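Local coordinates for protein 2-hydroxy-3-oxopropionate reductase (Polaromonas sp. JS666, PDB 4DLL) that probably reduces 2-hydroxy-3-oxopropionate (tartronate semialdehyde) to glycerate with NADH or NADPH as hydride donor, at residues T35-G40 with D89-M94; A56-N61 with G74-E79; R254-R259 with G308-L313. All coordinates share one frame; numbering follows the deposited sequence.

Contact 1: residues T35-G40 with D89-M94; sequences TFLGTG and DIVVSM. With SO4 (sulfate ion), chain C.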
loop_
_atom_site.group_PDB
_atom_site.type_symbol
_atom_site.label_atom_id
_atom_site.label_comp_id
_atom_site.label_asym_id
_atom_site.label_seq_id
_atom_site.Cartn_x
_atom_site.Cartn_y
_atom_site.Cartn_z
ATOM N N THR A 35 27.385 19.265 9.904
ATOM C CA THR A 35 27.406 18.559 11.184
ATOM C C THR A 35 26.217 17.550 11.328
ATOM O O THR A 35 25.073 17.882 11.015
ATOM C CB THR A 35 27.407 19.585 12.342
ATOM O OG1 THR A 35 28.565 20.440 12.233
ATOM C CG2 THR A 35 27.400 18.894 13.722
ATOM N N PHE A 36 26.502 16.318 11.736
ATOM C CA PHE A 36 25.469 15.426 12.255
ATOM C C PHE A 36 25.452 15.515 13.753
ATOM O O PHE A 36 26.502 15.620 14.392
ATOM C CB PHE A 36 25.669 13.942 11.859
ATOM C CG PHE A 36 25.352 13.642 10.430
ATOM C CD1 PHE A 36 25.008 14.663 9.550
ATOM C CD2 PHE A 36 25.497 12.340 9.925
ATOM C CE1 PHE A 36 24.727 14.410 8.199
ATOM C CE2 PHE A 36 25.213 12.060 8.561
ATOM C CZ PHE A 36 24.832 13.114 7.703
ATOM N N LEU A 37 24.238 15.447 14.277
ATOM C CA LEU A 37 23.912 15.324 15.672
ATOM C C LEU A 37 23.145 14.001 15.829
ATOM O O LEU A 37 22.031 13.907 15.412
ATOM C CB LEU A 37 23.011 16.495 16.064
ATOM C CG LEU A 37 23.590 17.742 16.706
ATOM C CD1 LEU A 37 24.893 18.174 16.186
ATOM C CD2 LEU A 37 22.640 18.923 16.744
ATOM N N GLY A 38 23.753 12.979 16.419
ATOM C CA GLY A 38 23.157 11.673 16.430
ATOM C C GLY A 38 23.307 11.036 15.065
ATOM O O GLY A 38 23.661 11.693 14.089
ATOM N N THR A 39 23.048 9.746 14.981
ATOM C CA THR A 39 23.134 9.055 13.699
ATOM C C THR A 39 21.825 8.388 13.350
ATOM O O THR A 39 21.691 7.879 12.257
ATOM C CB THR A 39 24.247 7.999 13.680
ATOM O OG1 THR A 39 24.200 7.240 14.897
ATOM C CG2 THR A 39 25.598 8.677 13.545
ATOM N N GLY A 40 20.855 8.394 14.284
ATOM C CA GLY A 40 19.530 7.778 14.044
ATOM C C GLY A 40 19.675 6.410 13.397
ATOM O O GLY A 40 20.637 5.688 13.680
ATOM N N ASP A 89 27.877 25.060 8.343
ATOM C CA ASP A 89 26.902 25.722 7.469
ATOM C C ASP A 89 25.517 25.112 7.652
ATOM O O ASP A 89 24.540 25.830 7.669
ATOM C CB ASP A 89 27.321 25.518 6.009
ATOM C CG ASP A 89 28.675 26.117 5.711
ATOM O OD1 ASP A 89 28.909 27.262 6.111
ATOM O OD2 ASP A 89 29.513 25.436 5.094
ATOM N N ILE A 90 25.450 23.780 7.736
ATOM C CA ILE A 90 24.203 23.041 7.903
ATOM C C ILE A 90 24.396 22.047 9.071
ATOM O O ILE A 90 25.356 21.267 9.082
ATOM C CB ILE A 90 23.798 22.355 6.626
ATOM C CG1 ILE A 90 23.614 23.402 5.485
ATOM C CG2 ILE A 90 22.549 21.504 6.863
ATOM C CD1 ILE A 90 22.920 22.856 4.213
ATOM N N VAL A 91 23.542 22.133 10.078
ATOM C CA VAL A 91 23.548 21.145 11.153
ATOM C C VAL A 91 22.354 20.203 11.000
ATOM O O VAL A 91 21.214 20.647 10.976
ATOM C CB VAL A 91 23.547 21.835 12.525
ATOM C CG1 VAL A 91 23.261 20.803 13.678
ATOM C CG2 VAL A 91 24.892 22.580 12.743
ATOM N N VAL A 92 22.629 18.910 10.876
ATOM C CA VAL A 92 21.601 17.901 10.687
ATOM C C VAL A 92 21.396 17.112 11.976
ATOM O O VAL A 92 22.306 16.379 12.388
ATOM C CB VAL A 92 21.987 16.942 9.556
ATOM C CG1 VAL A 92 20.865 15.974 9.264
ATOM C CG2 VAL A 92 22.356 17.742 8.291
ATOM N N SER A 93 20.227 17.276 12.614
ATOM C CA SER A 93 19.805 16.358 13.715
ATOM C C SER A 93 19.185 14.993 13.298
ATOM O O SER A 93 18.204 14.912 12.569
ATOM C CB SER A 93 18.890 17.079 14.734
ATOM O OG SER A 93 18.045 16.144 15.405
HETATM N N MSE A 94 19.752 13.911 13.818
HETATM C CA MSE A 94 19.206 12.583 13.625
HETATM C C MSE A 94 18.922 11.976 15.002
HETATM O O MSE A 94 19.145 10.781 15.295
HETATM C CB MSE A 94 20.175 11.761 12.801
HETATM C CG MSE A 94 20.274 12.303 11.371
HETATM SE SE MSE A 94 21.576 11.299 10.411
HETATM C CE MSE A 94 21.391 11.981 8.566
HETATM S S SO4 C . 23.834 7.835 18.018
HETATM O O1 SO4 C . 22.610 8.002 17.233
HETATM O O2 SO4 C . 24.749 7.084 17.152
HETATM O O3 SO4 C . 24.338 9.128 18.502
HETATM O O4 SO4 C . 23.540 7.051 19.208
#

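Contact 2: residues A56-N61 with G74-E79; sequences ALQVWN and GATIHE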
loop_
_atom_site.group_PDB
_atom_site.type_symbol
_atom_site.label_atom_id
_atom_site.label_comp_id
_atom_site.label_asym_id
_atom_site.label_seq_id
_atom_site.Cartn_x
_atom_site.Cartn_y
_atom_site.Cartn_z
ATOM N N ALA A 56 32.607 18.290 4.044
ATOM C CA ALA A 56 33.374 17.976 5.232
ATOM C C ALA A 56 32.412 17.728 6.412
ATOM O O ALA A 56 31.397 18.399 6.569
ATOM C CB ALA A 56 34.399 19.087 5.539
ATOM N N LEU A 57 32.725 16.754 7.238
ATOM C CA LEU A 57 31.718 16.302 8.167
ATOM C C LEU A 57 32.200 16.294 9.596
ATOM O O LEU A 57 33.241 15.696 9.877
ATOM C CB LEU A 57 31.277 14.890 7.754
ATOM C CG LEU A 57 30.137 14.283 8.573
ATOM C CD1 LEU A 57 28.828 15.083 8.360
ATOM C CD2 LEU A 57 29.995 12.771 8.240
ATOM N N GLN A 58 31.437 16.956 10.476
ATOM C CA GLN A 58 31.638 16.873 11.927
ATOM C C GLN A 58 30.468 16.120 12.507
ATOM O O GLN A 58 29.356 16.211 11.999
ATOM C CB GLN A 58 31.671 18.258 12.598
ATOM C CG GLN A 58 32.432 19.395 11.887
ATOM C CD GLN A 58 33.922 19.081 11.654
ATOM O OE1 GLN A 58 34.627 18.547 12.546
ATOM N NE2 GLN A 58 34.398 19.392 10.450
ATOM N N VAL A 59 30.714 15.400 13.590
ATOM C CA VAL A 59 29.726 14.561 14.195
ATOM C C VAL A 59 29.766 14.710 15.716
ATOM O O VAL A 59 30.824 14.811 16.274
ATOM C CB VAL A 59 30.012 13.048 13.870
ATOM C CG1 VAL A 59 28.965 12.143 14.553
ATOM C CG2 VAL A 59 30.025 12.784 12.379
ATOM N N TRP A 60 28.621 14.739 16.378
ATOM C CA TRP A 60 28.544 14.476 17.804
ATOM C C TRP A 60 27.577 13.298 17.939
ATOM O O TRP A 60 26.543 13.275 17.291
ATOM C CB TRP A 60 28.022 15.708 18.554
ATOM C CG TRP A 60 27.680 15.393 19.955
ATOM C CD1 TRP A 60 28.552 15.309 21.022
ATOM C CD2 TRP A 60 26.385 15.043 20.459
ATOM N NE1 TRP A 60 27.865 14.924 22.159
ATOM C CE2 TRP A 60 26.538 14.764 21.849
ATOM C CE3 TRP A 60 25.112 14.938 19.876
ATOM C CZ2 TRP A 60 25.454 14.412 22.671
ATOM C CZ3 TRP A 60 24.038 14.598 20.687
ATOM C CH2 TRP A 60 24.217 14.326 22.080
ATOM N N ASN A 61 27.912 12.281 18.720
ATOM C CA ASN A 61 27.010 11.163 18.834
ATOM C C ASN A 61 27.277 10.440 20.165
ATOM O O ASN A 61 28.124 10.886 20.907
ATOM C CB ASN A 61 27.099 10.258 17.602
ATOM C CG ASN A 61 28.311 9.352 17.620
ATOM O OD1 ASN A 61 29.403 9.764 17.963
ATOM N ND2 ASN A 61 28.111 8.106 17.272
ATOM N N GLY A 74 36.393 9.865 7.529
ATOM C CA GLY A 74 36.958 11.232 7.482
ATOM C C GLY A 74 36.328 12.227 8.446
ATOM O O GLY A 74 36.884 13.287 8.707
ATOM N N ALA A 75 35.179 11.863 9.008
ATOM C CA ALA A 75 34.445 12.722 9.928
ATOM C C ALA A 75 35.238 13.052 11.206
ATOM O O ALA A 75 35.954 12.198 11.714
ATOM C CB ALA A 75 33.111 12.061 10.277
ATOM N N THR A 76 35.089 14.270 11.724
ATOM C CA THR A 76 35.678 14.637 12.992
ATOM C C THR A 76 34.626 14.479 14.099
ATOM O O THR A 76 33.556 15.096 14.052
ATOM C CB THR A 76 36.190 16.118 13.010
ATOM O OG1 THR A 76 36.996 16.375 11.859
ATOM C CG2 THR A 76 37.017 16.412 14.305
ATOM N N ILE A 77 34.944 13.692 15.114
ATOM C CA ILE A 77 34.008 13.482 16.205
ATOM C C ILE A 77 34.289 14.455 17.350
ATOM O O ILE A 77 35.435 14.713 17.662
ATOM C CB ILE A 77 34.040 12.032 16.660
ATOM C CG1 ILE A 77 34.178 11.077 15.454
ATOM C CG2 ILE A 77 32.857 11.677 17.534
ATOM C CD1 ILE A 77 33.099 11.056 14.399
ATOM N N HIS A 78 33.256 15.019 17.965
ATOM C CA HIS A 78 33.435 15.907 19.123
ATOM C C HIS A 78 32.747 15.324 20.351
ATOM O O HIS A 78 31.744 14.614 20.229
ATOM C CB HIS A 78 32.933 17.308 18.799
ATOM C CG HIS A 78 33.555 17.873 17.568
ATOM N ND1 HIS A 78 34.514 18.862 17.608
ATOM C CD2 HIS A 78 33.406 17.544 16.258
ATOM C CE1 HIS A 78 34.907 19.143 16.374
ATOM N NE2 HIS A 78 34.253 18.353 15.536
ATOM N N GLU A 79 33.303 15.579 21.528
ATOM C CA GLU A 79 32.687 15.077 22.772
ATOM C C GLU A 79 31.401 15.882 23.112
ATOM O O GLU A 79 30.418 15.313 23.580
ATOM C CB GLU A 79 33.718 15.073 23.936
ATOM C CG GLU A 79 33.195 14.562 25.305
ATOM C CD GLU A 79 32.889 13.058 25.335
ATOM O OE1 GLU A 79 33.175 12.334 24.321
ATOM O OE2 GLU A 79 32.352 12.595 26.388
HETATM O O HOH W 1 30.546 12.380 20.571
#

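Contact 3: residues R254-R259 with G308-L313; sequences RDFAPR and GLFVEL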
loop_
_atom_site.group_PDB
_atom_site.type_symbol
_atom_site.label_atom_id
_atom_site.label_comp_id
_atom_site.label_asym_id
_atom_site.label_seq_id
_atom_site.Cartn_x
_atom_site.Cartn_y
_atom_site.Cartn_z
ATOM N N ARG A 254 8.542 -15.543 8.712
ATOM C CA ARG A 254 8.511 -15.140 10.128
ATOM C C ARG A 254 9.765 -14.376 10.671
ATOM O O ARG A 254 10.192 -14.585 11.819
ATOM C CB ARG A 254 8.196 -16.330 11.027
ATOM C CG ARG A 254 6.940 -17.053 10.696
ATOM C CD ARG A 254 5.793 -16.123 10.830
ATOM N NE ARG A 254 4.502 -16.802 10.881
ATOM C CZ ARG A 254 3.849 -17.280 9.833
ATOM N NH1 ARG A 254 4.356 -17.200 8.600
ATOM N NH2 ARG A 254 2.661 -17.846 10.027
ATOM N N ASP A 255 10.318 -13.470 9.864
ATOM C CA ASP A 255 11.534 -12.735 10.231
ATOM C C ASP A 255 11.194 -11.369 10.865
ATOM O O ASP A 255 11.086 -10.349 10.166
ATOM C CB ASP A 255 12.373 -12.526 8.981
ATOM C CG ASP A 255 13.648 -11.796 9.254
ATOM O OD1 ASP A 255 14.047 -11.690 10.449
ATOM O OD2 ASP A 255 14.255 -11.316 8.263
ATOM N N PHE A 256 11.005 -11.350 12.174
ATOM C CA PHE A 256 10.565 -10.147 12.819
ATOM C C PHE A 256 11.687 -9.410 13.560
ATOM O O PHE A 256 11.430 -8.594 14.444
ATOM C CB PHE A 256 9.285 -10.417 13.644
ATOM C CG PHE A 256 8.117 -10.949 12.795
ATOM C CD1 PHE A 256 7.733 -10.301 11.590
ATOM C CD2 PHE A 256 7.433 -12.118 13.165
ATOM C CE1 PHE A 256 6.682 -10.812 10.779
ATOM C CE2 PHE A 256 6.368 -12.647 12.350
ATOM C CZ PHE A 256 5.999 -11.988 11.159
ATOM N N ALA A 257 12.936 -9.680 13.198
ATOM C CA ALA A 257 14.059 -8.921 13.775
ATOM C C ALA A 257 13.910 -7.437 13.452
ATOM O O ALA A 257 13.602 -7.081 12.324
ATOM C CB ALA A 257 15.409 -9.458 13.309
ATOM N N PRO A 258 14.105 -6.571 14.466
ATOM C CA PRO A 258 13.761 -5.141 14.342
ATOM C C PRO A 258 14.642 -4.345 13.381
ATOM O O PRO A 258 15.853 -4.385 13.503
ATOM C CB PRO A 258 13.910 -4.626 15.776
ATOM C CG PRO A 258 14.885 -5.583 16.419
ATOM C CD PRO A 258 14.523 -6.913 15.847
ATOM N N ARG A 259 14.050 -3.631 12.427
ATOM C CA ARG A 259 14.832 -2.604 11.712
ATOM C C ARG A 259 14.365 -1.211 12.181
ATOM O O ARG A 259 15.180 -0.343 12.569
ATOM C CB ARG A 259 14.808 -2.747 10.191
ATOM C CG ARG A 259 14.306 -4.074 9.633
ATOM C CD ARG A 259 15.224 -5.270 9.733
ATOM N NE ARG A 259 14.394 -6.468 9.957
ATOM C CZ ARG A 259 14.433 -7.597 9.248
ATOM N NH1 ARG A 259 15.258 -7.738 8.212
ATOM N NH2 ARG A 259 13.607 -8.584 9.567
ATOM N N GLY A 308 5.977 -6.886 12.904
ATOM C CA GLY A 308 5.696 -7.770 14.014
ATOM C C GLY A 308 4.258 -7.663 14.454
ATOM O O GLY A 308 3.842 -8.374 15.366
ATOM N N LEU A 309 3.472 -6.825 13.775
ATOM C CA LEU A 309 2.048 -6.666 14.092
ATOM C C LEU A 309 1.246 -7.876 13.659
ATOM O O LEU A 309 0.211 -8.200 14.257
ATOM C CB LEU A 309 1.477 -5.366 13.478
ATOM C CG LEU A 309 -0.016 -5.123 13.575
ATOM C CD1 LEU A 309 -0.363 -4.718 15.022
ATOM C CD2 LEU A 309 -0.509 -4.069 12.582
ATOM N N PHE A 310 1.716 -8.510 12.602
ATOM C CA PHE A 310 1.362 -9.868 12.246
ATOM C C PHE A 310 1.228 -10.764 13.491
ATOM O O PHE A 310 0.231 -11.478 13.638
ATOM C CB PHE A 310 2.503 -10.389 11.399
ATOM C CG PHE A 310 2.285 -11.725 10.803
ATOM C CD1 PHE A 310 2.732 -12.876 11.467
ATOM C CD2 PHE A 310 1.744 -11.845 9.529
ATOM C CE1 PHE A 310 2.585 -14.146 10.897
ATOM C CE2 PHE A 310 1.572 -13.100 8.944
ATOM C CZ PHE A 310 1.998 -14.267 9.641
ATOM N N VAL A 311 2.228 -10.718 14.379
ATOM C CA VAL A 311 2.228 -11.584 15.556
ATOM C C VAL A 311 0.993 -11.282 16.408
ATOM O O VAL A 311 0.222 -12.198 16.743
ATOM C CB VAL A 311 3.569 -11.525 16.338
ATOM C CG1 VAL A 311 3.515 -12.392 17.562
ATOM C CG2 VAL A 311 4.718 -11.961 15.443
ATOM N N GLU A 312 0.759 -9.995 16.687
ATOM C CA GLU A 312 -0.456 -9.567 17.396
ATOM C C GLU A 312 -1.686 -10.169 16.758
ATOM O O GLU A 312 -2.543 -10.688 17.452
ATOM C CB GLU A 312 -0.587 -8.035 17.415
ATOM N N LEU A 313 -1.761 -10.128 15.424
ATOM C CA LEU A 313 -2.986 -10.553 14.734
ATOM C C LEU A 313 -3.110 -12.067 14.515
ATOM O O LEU A 313 -4.232 -12.607 14.493
ATOM C CB LEU A 313 -3.199 -9.787 13.423
ATOM C CG LEU A 313 -3.455 -8.275 13.425
ATOM C CD1 LEU A 313 -3.595 -7.844 11.976
ATOM C CD2 LEU A 313 -4.704 -7.893 14.205
#

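Contact 1: residues T35-G40 with D89-M94
Thr35 and Leu37 each use both backbone polar atoms across the contact, in the alternating pattern of parallel strands: Thr35 N donates to Ile90 O, Val92 N to Thr35 O at 2.7 Å, Leu37 N to Val92 O, and Met94 N to Leu37 O at 2.8 Å. The bridges Thr35 with Val91, Phe36 with Val92 and Leu37 with Ser93 fix the register.

Apolar packing divides between the two faces of the sheet. On one, Leu37 CD2 meets Val91 CG1 at 3.6 Å; on the other, Phe36 runs alongside Val92, with Phe36 CD1 3.8 Å from Val92 CB.

A Met-aromatic contact adds to the Phe36 face. Selenomethionine Met94 is extended beyond CG (chi2 177°), which carries SE to 4.3 Å from the Phe36 ring centroid, over the face. Met94 CE lies over the same face, displaced toward the rim, in a CH-pi contact 4.0 Å from that centroid.

Past the strand, Thr39 N donates an almost straight bond (167°) to sulfate O1 at 2.9 Å, and Arg62 N also binds the ion. Parallel central strands, a glycine turn matching GxGxxG at Gly38 and Gly40, and a bound anion are consistent with a Rossmann dinucleotide-binding loop.

Contact 2: residues A56-N61 with G74-E79
Gln58 and Val59 form parallel bridges with Thr76 and Ile77, the short strand axes approaching to 4.7 Å, while backbone bonds run from Thr76 N to Leu57 O, from Val59 N to Thr76 O and from His78 N to Val59 O. On the Gln58 face the side chains add a polar link. His78 NE2 donates to Gln58 OE1 at 3.0 Å, nearly straight at 174°, and lands on a lone pair in the amide plane; the acceptor in turn lies in the plane of the imidazole, although amide and ring are turned 65° apart. A bend in the glutamine chain (chi2 -59°) carries OE1 across toward the neighbouring strand, where it also comes to 2.9 Å from Thr76 CB, an unusually tight approach that may reflect small errors in the model. Were His78 an alanine, Gln58 OE1 would probably lose its ring N-H mate and the carboxamide would be freer to turn. The two strands and helix 64-71 between them make a beta-alpha-beta unit of the Rossmann-type domain, and the helix leads into the second strand through a Schellman motif at Gly74. Leu70 of that helix touches both Val59 and Ile77, which lie side by side on the other face, with Val59 CB 3.7 Å from Ile77 CD1. Ala75 CB fills in next to them, 3.8 Å from Val59 CG2 and equally close to Leu57 CD2. Beyond these bonds, water 1 accepts from Asn61 N and donates to His78 O at 2.6 Å. Trp60 brings its indole edge to the following turn, where NE1 makes a weak, bent bond to Glu79 O at 2.9 Å; Ala81 and Ala84 of helix 81-85 also touch this side chain.

Contact 3: residues R254-R259 with G308-L313
Phe310 presents the CE1-CZ border of its ring to one face of the Arg254 guanidinium, with CZ over the centre of that group, 3.5 Å above its plane. The two planes stand 74° apart and Arg254 NH2 lies at the edge of the ring, in its plane, so the ring stands steeply on the guanidinium instead of lying flat against it. The closest pair here is Arg254 NE with Phe310 CE1, at 3.3 Å. The Phe256 ring has different neighbours on its two faces: Gly308 CA on one, 4.1 Å from Phe256 CD1, and on the opposite one the backbone carbon C of Arg254, from the ring's own segment. Its far end reaches Phe310 obliquely, Phe256 CZ lying 3.4 Å from Phe310 CD1 with the planes at 40°. Val311 adds one methyl, CG2, 3.5 Å from Phe256 CD2. With CG anti to the backbone N (chi1 -174°), the Phe310 ring turns toward the loop and meets both Arg254 and Phe256. It also packs on Ala214 and Leu218 of helix 194-222. The contact joins the loop after helix 247-252 to the start of helix 309-315. The charged pair lies within the loop: Arg259 NH2 makes a salt bridge with Asp255 OD2 at 3.1 Å, from above the carboxylate plane, while Arg259 NE donates to Ala257 O at 2.6 Å. Asp305 holds the loop through Arg259 N and the Phe256 backbone. With no hydrogen bond crossing between the segments, their direct attachment rests on the fit of ring, methyl and guanidinium surfaces.

In the fold
Contacts 1 and 2 belong to one sheet, their centres about 10 Å apart. Strands 33-37 and 56-60 are neighbours in it and join the contacts directly, through probable hydrogen bonds from Phe36 N to Gln58 O and from Gly38 N to Trp60 O. The local strand order is 76-78, 56-60, 33-37, 90-93, and the chain passes through both strands of contact 2 between the two of contact 1. Contact 3 comes later, in the helical region, with its centre about 30 Å from that of contact 1 and 35 Å from that of contact 2. The first two thus lie in the probable cofactor-binding domain, while the third packs a separate helical part, as in two-domain beta-hydroxyacid dehydrogenases.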